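Side-chain contacts in putative cytochrome P450 120 (Synechocystis sp., PDB 2VE3), which binds heme and retinoic acid and probably works as a monooxygenase that inserts one atom of molecular oxygen into its substrate: residues A[18-21]-A[22-25]; A[57-61]-A[62-66]; A[78-81]-A[82-86]. All blocks are in the same frame, centred on the assembly; numbering follows the deposited sequence.

Contact 1: A[18-21]-A[22-25]; sequences FGLP and WLGE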
# COMPACT_ATOMS: atom_id res chain seq x y z
N PHE A 18 -19.15 -10.28 -19.00
CA PHE A 18 -18.31 -11.35 -18.46
C PHE A 18 -17.17 -11.71 -19.40
O PHE A 18 -16.15 -12.22 -18.95
CB PHE A 18 -19.14 -12.61 -18.16
CG PHE A 18 -19.80 -12.60 -16.81
CD1 PHE A 18 -19.31 -11.82 -15.77
CD2 PHE A 18 -20.88 -13.42 -16.55
CE1 PHE A 18 -19.92 -11.83 -14.52
CE2 PHE A 18 -21.48 -13.45 -15.30
CZ PHE A 18 -20.99 -12.65 -14.29
N GLY A 19 -17.35 -11.43 -20.69
CA GLY A 19 -16.34 -11.73 -21.72
C GLY A 19 -16.16 -13.22 -21.98
O GLY A 19 -17.08 -14.01 -21.77
N LEU A 20 -14.96 -13.60 -22.43
CA LEU A 20 -14.62 -15.01 -22.69
C LEU A 20 -14.69 -15.85 -21.43
O LEU A 20 -14.52 -15.32 -20.33
CB LEU A 20 -13.21 -15.12 -23.28
CG LEU A 20 -12.99 -14.48 -24.65
CD1 LEU A 20 -11.53 -14.06 -24.88
CD2 LEU A 20 -13.50 -15.40 -25.74
N PRO A 21 -14.92 -17.18 -21.57
CA PRO A 21 -14.83 -18.06 -20.40
C PRO A 21 -13.42 -17.99 -19.80
O PRO A 21 -12.43 -17.86 -20.53
CB PRO A 21 -15.10 -19.45 -20.98
CG PRO A 21 -15.85 -19.20 -22.23
CD PRO A 21 -15.27 -17.94 -22.79
N TRP A 22 -13.37 -18.04 -18.47
CA TRP A 22 -12.15 -17.85 -17.67
C TRP A 22 -11.43 -16.51 -17.88
O TRP A 22 -11.40 -15.69 -16.96
CB TRP A 22 -11.19 -19.06 -17.78
CG TRP A 22 -10.50 -19.34 -16.48
CD1 TRP A 22 -10.93 -20.19 -15.50
CD2 TRP A 22 -9.29 -18.74 -16.00
NE1 TRP A 22 -10.05 -20.17 -14.45
CE2 TRP A 22 -9.03 -19.29 -14.73
CE3 TRP A 22 -8.39 -17.80 -16.53
CZ2 TRP A 22 -7.92 -18.93 -13.97
CZ3 TRP A 22 -7.28 -17.44 -15.77
CH2 TRP A 22 -7.06 -18.00 -14.50
N LEU A 23 -10.86 -16.27 -19.06
CA LEU A 23 -10.13 -15.02 -19.32
C LEU A 23 -10.95 -13.77 -18.98
O LEU A 23 -10.43 -12.83 -18.37
CB LEU A 23 -9.58 -14.96 -20.75
CG LEU A 23 -8.74 -13.72 -21.10
CD1 LEU A 23 -7.35 -13.74 -20.46
CD2 LEU A 23 -8.63 -13.54 -22.61
N GLY A 24 -12.23 -13.76 -19.36
CA GLY A 24 -13.14 -12.66 -19.05
C GLY A 24 -12.56 -11.33 -19.45
O GLY A 24 -12.07 -11.17 -20.56
N GLU A 25 -12.60 -10.36 -18.53
CA GLU A 25 -12.00 -9.04 -18.80
C GLU A 25 -10.67 -8.87 -18.07
O GLU A 25 -10.25 -7.74 -17.80
CB GLU A 25 -12.97 -7.92 -18.42
CG GLU A 25 -14.35 -8.01 -19.06
CD GLU A 25 -15.13 -6.70 -18.94
OE1 GLU A 25 -15.64 -6.38 -17.84
OE2 GLU A 25 -15.21 -5.98 -19.95
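Leu20 holds CG beside its backbone N (chi1 -64°) while Leu23 holds CG opposite its own N (chi1 -177°), and the two branches end up side by side, pointing the same way. Their methyls meet at Leu20 CD1 and Leu23 CD2, 3.7 Å apart, the one apolar contact between side chains across the bend. The chain reverses between these two residues. Leu23 N donates to Pro21 O at 2.7 Å, and the enclosed Trp22, with its positive phi and negative psi, has the backbone angles of a classic gamma turn. A wider loop surrounds it: Gly24 N reaches Leu20 O at 2.9 Å, closing a five-residue turn. Both bonds are markedly bent at the hydrogen, as such tight turns impose. Gly24, also at positive phi, comes so close that its CA lies 3.0 Å from Phe18 O in a CA-H...O contact. Just beyond the turn, the Glu25 carboxylate is held by Thr49 and a salt bridge to Arg39. The nested turns close at Gly24, and Glu25 follows as the N-cap of helix 26-31, consistent with the proline- and glycine-rich N-terminal segment of many cytochromes P450.

Contact 2: A[57-61]-A[62-66]; sequences IFISG and ALANR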
# COMPACT_ATOMS: atom_id res chain seq x y z
N ILE A 57 -18.16 -8.44 -8.72
CA ILE A 57 -18.96 -7.21 -8.67
C ILE A 57 -18.09 -6.10 -8.09
O ILE A 57 -17.55 -6.24 -7.00
CB ILE A 57 -20.26 -7.40 -7.83
CG1 ILE A 57 -21.09 -8.57 -8.39
CG2 ILE A 57 -21.09 -6.10 -7.81
CD1 ILE A 57 -22.42 -8.81 -7.68
N PHE A 58 -17.93 -5.02 -8.85
CA PHE A 58 -17.21 -3.83 -8.38
C PHE A 58 -18.19 -2.82 -7.75
O PHE A 58 -19.17 -2.42 -8.37
CB PHE A 58 -16.46 -3.17 -9.53
CG PHE A 58 -15.12 -3.81 -9.87
CD1 PHE A 58 -13.97 -3.03 -9.94
CD2 PHE A 58 -15.02 -5.17 -10.17
CE1 PHE A 58 -12.73 -3.59 -10.26
CE2 PHE A 58 -13.79 -5.74 -10.50
CZ PHE A 58 -12.65 -4.95 -10.55
N ILE A 59 -17.88 -2.41 -6.52
CA ILE A 59 -18.64 -1.40 -5.79
C ILE A 59 -17.69 -0.31 -5.28
O ILE A 59 -16.47 -0.53 -5.21
CB ILE A 59 -19.38 -2.02 -4.57
CG1 ILE A 59 -18.38 -2.63 -3.56
CG2 ILE A 59 -20.43 -3.01 -5.05
CD1 ILE A 59 -18.99 -3.12 -2.25
N SER A 60 -18.25 0.85 -4.94
CA SER A 60 -17.50 1.96 -4.30
C SER A 60 -18.39 2.97 -3.55
O SER A 60 -19.61 2.92 -3.61
CB SER A 60 -16.61 2.68 -5.33
OG SER A 60 -17.41 3.34 -6.29
N GLY A 61 -17.76 3.91 -2.84
CA GLY A 61 -18.51 4.89 -2.06
C GLY A 61 -18.74 4.44 -0.64
O GLY A 61 -18.61 3.25 -0.32
N ALA A 62 -19.10 5.40 0.21
CA ALA A 62 -19.26 5.17 1.65
C ALA A 62 -20.20 4.00 1.99
O ALA A 62 -19.89 3.14 2.80
CB ALA A 62 -19.72 6.46 2.34
N LEU A 63 -21.36 3.98 1.34
CA LEU A 63 -22.38 2.99 1.67
C LEU A 63 -22.01 1.58 1.26
O LEU A 63 -22.29 0.63 2.00
CB LEU A 63 -23.74 3.38 1.08
CG LEU A 63 -24.50 4.59 1.65
CD1 LEU A 63 -25.96 4.35 1.46
CD2 LEU A 63 -24.21 4.84 3.12
N ALA A 64 -21.40 1.44 0.09
CA ALA A 64 -20.91 0.14 -0.38
C ALA A 64 -19.76 -0.35 0.51
O ALA A 64 -19.66 -1.55 0.79
CB ALA A 64 -20.48 0.23 -1.83
N ASN A 65 -18.93 0.58 0.98
CA ASN A 65 -17.84 0.28 1.91
C ASN A 65 -18.37 -0.12 3.28
O ASN A 65 -17.80 -0.98 3.95
CB ASN A 65 -16.87 1.46 2.05
CG ASN A 65 -16.08 1.72 0.79
OD1 ASN A 65 -16.01 0.88 -0.10
ND2 ASN A 65 -15.50 2.91 0.69
N ARG A 66 -19.45 0.53 3.70
CA ARG A 66 -20.16 0.19 4.93
C ARG A 66 -20.67 -1.25 4.86
O ARG A 66 -20.38 -2.06 5.72
CB ARG A 66 -21.30 1.21 5.16
CG ARG A 66 -22.03 1.07 6.49
CD ARG A 66 -23.22 2.02 6.58
NE ARG A 66 -22.84 3.43 6.78
CZ ARG A 66 -23.69 4.46 6.76
NH1 ARG A 66 -25.00 4.25 6.57
NH2 ARG A 66 -23.24 5.69 6.95
O HOH W 1 -21.83 3.48 -1.99
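Ile59 and Ala64 form the tightly packed half of this strand-to-helix junction. With CG1 flanked by both main-chain neighbours of CA (chi1 62°), the isoleucine runs alongside the first turn of the helix: CD1 lies 3.7 Å from Ala64 CB and 3.5 Å from Ala64 O, and CB and CG1 also border that methyl. From another direction Ser60 O approaches Ala64 CB to 3.3 Å, leaving the alanine between a side chain and a carbonyl. Gly61, the N-cap residue, starts the helical bonding through its O, which accepts from Asn65 N at 3.0 Å with a fairly straight N-H (157°). The Asn65 side chain folds back toward the same carbonyl, CG being 3.2 Å from Gly61 O. Its ND2 is hydrogen-bonded to Phe379 O and, weakly, to Thr349 OG1.

The other half is looser and wetter. A water donates to Ser60 O at 2.8 Å and accepts from Ala64 N at 2.9 Å, bridging the two residues across the first turn of the helix. Leu63 and Arg66 turn away to the surface, where Leu63 CD2 lies over one face of the guanidinium, toward its rim. Passage from strand 54-59 through an N-capping glycine into helix 62-68 matches the step from the N-terminal beta sheet into helix B of the P450 fold.

Contact 3: A[78-81]-A[82-86]; sequences ATWP and LSTRI. With REA (retinoic acid), chain D.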
# COMPACT_ATOMS: atom_id res chain seq x y z
N ALA A 78 -11.97 -12.55 2.77
CA ALA A 78 -10.94 -11.88 1.96
C ALA A 78 -10.28 -12.79 0.94
O ALA A 78 -10.06 -13.98 1.18
CB ALA A 78 -9.89 -11.20 2.84
N THR A 79 -9.96 -12.23 -0.21
CA THR A 79 -9.25 -12.99 -1.23
C THR A 79 -8.40 -12.05 -2.08
O THR A 79 -8.44 -10.84 -1.92
CB THR A 79 -10.24 -13.85 -2.06
OG1 THR A 79 -9.52 -14.88 -2.75
CG2 THR A 79 -11.04 -12.99 -3.03
N TRP A 80 -7.62 -12.64 -2.98
CA TRP A 80 -6.77 -11.90 -3.89
C TRP A 80 -6.78 -12.66 -5.21
O TRP A 80 -7.04 -13.85 -5.21
CB TRP A 80 -5.35 -11.74 -3.32
CG TRP A 80 -5.25 -10.70 -2.18
CD1 TRP A 80 -5.06 -10.95 -0.85
CD2 TRP A 80 -5.38 -9.27 -2.31
NE1 TRP A 80 -5.05 -9.77 -0.14
CE2 TRP A 80 -5.24 -8.73 -1.01
CE3 TRP A 80 -5.60 -8.40 -3.39
CZ2 TRP A 80 -5.31 -7.36 -0.76
CZ3 TRP A 80 -5.66 -7.03 -3.14
CH2 TRP A 80 -5.51 -6.53 -1.84
N PRO A 81 -6.52 -11.97 -6.34
CA PRO A 81 -6.35 -12.63 -7.64
C PRO A 81 -5.39 -13.85 -7.60
O PRO A 81 -4.47 -13.91 -6.79
CB PRO A 81 -5.79 -11.51 -8.52
CG PRO A 81 -6.39 -10.25 -7.92
CD PRO A 81 -6.42 -10.50 -6.44
N LEU A 82 -5.63 -14.83 -8.48
CA LEU A 82 -4.91 -16.11 -8.45
C LEU A 82 -3.39 -15.97 -8.41
O LEU A 82 -2.71 -16.70 -7.66
CB LEU A 82 -5.34 -17.02 -9.63
CG LEU A 82 -4.64 -18.39 -9.67
CD1 LEU A 82 -4.88 -19.15 -8.36
CD2 LEU A 82 -5.01 -19.25 -10.88
N SER A 83 -2.85 -15.07 -9.23
CA SER A 83 -1.42 -14.79 -9.26
C SER A 83 -0.90 -14.28 -7.92
O SER A 83 0.16 -14.70 -7.46
CB SER A 83 -1.12 -13.76 -10.35
OG SER A 83 -1.85 -12.55 -10.12
N THR A 84 -1.65 -13.36 -7.30
CA THR A 84 -1.29 -12.76 -6.01
C THR A 84 -1.24 -13.80 -4.90
O THR A 84 -0.30 -13.82 -4.10
CB THR A 84 -2.28 -11.65 -5.58
OG1 THR A 84 -2.76 -10.94 -6.73
CG2 THR A 84 -1.63 -10.67 -4.59
N ARG A 85 -2.24 -14.66 -4.85
CA ARG A 85 -2.32 -15.68 -3.82
C ARG A 85 -1.15 -16.64 -3.87
O ARG A 85 -0.49 -16.84 -2.86
CB ARG A 85 -3.66 -16.43 -3.88
CG ARG A 85 -4.76 -15.68 -3.12
CD ARG A 85 -6.07 -16.46 -3.08
NE ARG A 85 -6.71 -16.47 -4.39
CZ ARG A 85 -6.81 -17.54 -5.16
NH1 ARG A 85 -6.32 -18.72 -4.76
NH2 ARG A 85 -7.41 -17.44 -6.34
N ILE A 86 -0.85 -17.16 -5.06
CA ILE A 86 0.29 -18.06 -5.29
C ILE A 86 1.63 -17.44 -4.88
O ILE A 86 2.45 -18.10 -4.24
CB ILE A 86 0.36 -18.54 -6.79
CG1 ILE A 86 -0.88 -19.36 -7.15
CG2 ILE A 86 1.64 -19.32 -7.05
CD1 ILE A 86 -1.00 -19.78 -8.62
C1 REA D . -1.13 -4.99 0.49
C2 REA D . -0.75 -6.01 1.56
C3 REA D . -1.73 -7.17 1.56
C4 REA D . -1.60 -7.97 0.26
C5 REA D . -1.49 -7.09 -0.96
C6 REA D . -1.27 -5.71 -0.87
C7 REA D . -1.15 -4.94 -2.12
C8 REA D . -2.35 -4.59 -2.87
C9 REA D . -2.20 -3.96 -4.19
C10 REA D . -3.34 -4.04 -5.07
C11 REA D . -3.86 -2.93 -5.85
C12 REA D . -5.24 -3.17 -6.28
C13 REA D . -5.69 -2.95 -7.66
C14 REA D . -7.08 -3.11 -7.83
C15 REA D . -7.88 -2.45 -8.85
C16 REA D . -2.48 -4.34 0.83
C17 REA D . -0.02 -3.94 0.46
C18 REA D . -1.62 -7.76 -2.31
C19 REA D . -0.92 -3.29 -4.64
C20 REA D . -4.73 -2.59 -8.76
O1 REA D . -7.37 -1.61 -9.61
O2 REA D . -9.08 -2.72 -8.96
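Trp80 continues extended from strand 76-79 and Pro81 (psi 150°) then leads as N-cap into helix 82-88, where Arg85 N closes the first turn on Pro81 O at 3.0 Å. This sheet-to-helix step probably corresponds to the entry into the B-C region of the P450 fold, a usual site of substrate recognition, and here it borders bound retinoic acid. Trp80 keeps CG beside its backbone N (chi1 -75°), which carries the indole away from the helix and into the pocket. Over the centre of one ring face sits the retinoid methyl C18, 3.8 Å above the plane; Trp80 also touches the heme. Thr84 CG2 reaches the same methyl at 3.7 Å, while Thr84 CB packs 3.8 Å from Trp80 CB. The other branch, OG1, lies alongside the Pro81 ring, 3.6 Å from Pro81 CB, and is hydrogen-bonded to Leu181 O, which also accepts from Ser83 OG. Arg85 uses a second carbonyl for its side chain: bent at chi3, it curls back toward the strand end past Thr79 OG1, and Arg85 NE donates to Trp80 O at 2.8 Å, the oxygen lying only 13° out of the guanidinium plane.

The three contacts follow one another along the chain, each just ahead of or entering a helix, and they approach the ligand to different degrees. Contact 3 lies on it, through Trp80 and Thr84, with the Trp80 side chain about 10 Å from that of Cys391, the probable axial heme ligand. In contact 2 Phe58 touches retinoic acid from strand 54-59, which belongs to the same sheet as strand 76-79; the nearest atoms of contacts 2 and 3 are nevertheless about 9 Å apart. Gln345, whose backbone is hydrogen-bonded to Ile59 of contact 2, holds the ligand through its NE2. Contact 1 is peripheral, yet it packs against contact 3 where Trp22 CZ2 lies 4.3 Å from Leu82 CD2.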